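Local coordinates for protein titin (Homo sapiens, PDB 3LCY) that forms part of the giant muscle protein connectin, whose tandem immunoglobulin domains from the A-band region probably act as structural modules of the sarcomere, at residues Val125-Ile128 and Val132-Met135. Residues are numbered along the deposited sequence; the frame is centred on the assembly and turned at random.
Sequences VMYI and VPAM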
loop_
_atom_site.group_PDB
_atom_site.type_symbol
_atom_site.label_atom_id
_atom_site.label_comp_id
_atom_site.label_asym_id
_atom_site.label_seq_id
_atom_site.Cartn_x
_atom_site.Cartn_y
_atom_site.Cartn_z
ATOM N N VAL A 125 -13.301 -2.886 -7.035
ATOM C CA VAL A 125 -12.234 -3.810 -7.413
ATOM C C VAL A 125 -10.964 -3.638 -6.580
ATOM O O VAL A 125 -10.301 -2.603 -6.649
ATOM C CB VAL A 125 -11.869 -3.668 -8.905
ATOM C CG1 VAL A 125 -10.799 -4.677 -9.290
ATOM C CG2 VAL A 125 -13.101 -3.841 -9.775
ATOM N N MET A 126 -10.617 -4.667 -5.820
ATOM C CA MET A 126 -9.384 -4.677 -5.052
ATOM C C MET A 126 -8.225 -5.129 -5.946
ATOM O O MET A 126 -8.354 -6.031 -6.751
ATOM C CB MET A 126 -9.511 -5.574 -3.831
ATOM C CG MET A 126 -10.606 -5.184 -2.870
ATOM S SD MET A 126 -10.307 -3.693 -1.925
ATOM C CE MET A 126 -9.032 -4.205 -0.808
ATOM N N TYR A 127 -7.087 -4.484 -5.811
ATOM C CA TYR A 127 -5.946 -4.824 -6.631
ATOM C C TYR A 127 -4.640 -4.767 -5.875
ATOM O O TYR A 127 -4.542 -4.175 -4.818
ATOM C CB TYR A 127 -5.848 -3.877 -7.818
ATOM C CG TYR A 127 -5.313 -2.531 -7.445
ATOM C CD1 TYR A 127 -3.961 -2.278 -7.453
ATOM C CD2 TYR A 127 -6.158 -1.516 -7.055
ATOM C CE1 TYR A 127 -3.478 -1.071 -7.094
ATOM C CE2 TYR A 127 -5.671 -0.300 -6.704
ATOM C CZ TYR A 127 -4.334 -0.088 -6.729
ATOM O OH TYR A 127 -3.833 1.118 -6.392
ATOM N N ILE A 128 -3.635 -5.408 -6.438
ATOM C CA ILE A 128 -2.310 -5.332 -5.889
ATOM C C ILE A 128 -1.421 -4.728 -6.963
ATOM O O ILE A 128 -1.330 -5.244 -8.049
ATOM C CB ILE A 128 -1.774 -6.712 -5.482
ATOM C CG1 ILE A 128 -2.466 -7.195 -4.219
ATOM C CG2 ILE A 128 -0.302 -6.655 -5.243
ATOM C CD1 ILE A 128 -2.122 -8.586 -3.845
ATOM N N VAL A 132 1.541 2.661 -7.186
ATOM C CA VAL A 132 0.145 2.720 -7.562
ATOM C C VAL A 132 0.058 2.934 -9.060
ATOM O O VAL A 132 0.659 3.837 -9.626
ATOM C CB VAL A 132 -0.550 3.865 -6.822
ATOM C CG1 VAL A 132 -2.017 3.922 -7.162
ATOM C CG2 VAL A 132 -0.349 3.706 -5.341
ATOM N N PRO A 133 -0.714 2.059 -9.685
ATOM C CA PRO A 133 -0.923 2.035 -11.130
ATOM C C PRO A 133 -1.962 2.977 -11.689
ATOM O O PRO A 133 -2.863 3.407 -10.987
ATOM C CB PRO A 133 -1.398 0.608 -11.363
ATOM C CG PRO A 133 -2.142 0.280 -10.138
ATOM C CD PRO A 133 -1.481 1.005 -9.006
ATOM N N ALA A 134 -1.830 3.284 -12.971
ATOM C CA ALA A 134 -2.793 4.133 -13.621
ATOM C C ALA A 134 -3.990 3.207 -13.721
ATOM O O ALA A 134 -3.866 2.073 -14.161
ATOM C CB ALA A 134 -2.306 4.526 -14.980
ATOM N N MET A 135 -5.151 3.689 -13.312
ATOM C CA MET A 135 -6.358 2.891 -13.331
ATOM C C MET A 135 -7.331 3.452 -14.344
ATOM O O MET A 135 -7.536 4.657 -14.410
ATOM C CB MET A 135 -6.967 2.836 -11.930
ATOM C CG MET A 135 -6.087 2.099 -10.930
ATOM S SD MET A 135 -6.593 2.188 -9.205
ATOM C CE MET A 135 -5.788 3.678 -8.668
#
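Tyr127 bridges the two sheets of an immunoglobulin I-set beta sandwich, its ring reaching from strand 121-130 to Val132, Pro133 and Met135, where the chain turns over into strand 134-139 of the facing sheet. No hydrogen bond joins the two segments; they meet through apolar packing and a Met-aromatic contact. By their order these strands correspond to B and C of the I-set fold, so the contact sits at the B-C turn, at one end of the sandwich. The side chain of Tyr127 leaves its backbone toward 132-135, and chi1 of 76° sets CG between the backbone N and carbonyl carbon, from where the ring extends across to Pro133. The Pro133 side chain comes from the opposite direction, placing CD 3.5 Å from Tyr127 CE1, with CG nearly as close. Met135 crosses the tyrosine at about a right angle, and its SD lies 4.5 Å from the ring centroid, 44° off the normal, an oblique approach nearest to CE2. A bend at chi3 brings Met135 CE to 3.9 Å from Tyr127 OH. That hydroxyl hydrogen-bonds to Thr155 O, which ties the ring to the turn between strands 150-154 and 158-163. Beside the same oxygen, Val132 CG1 packs at 3.4 Å from Tyr127 OH.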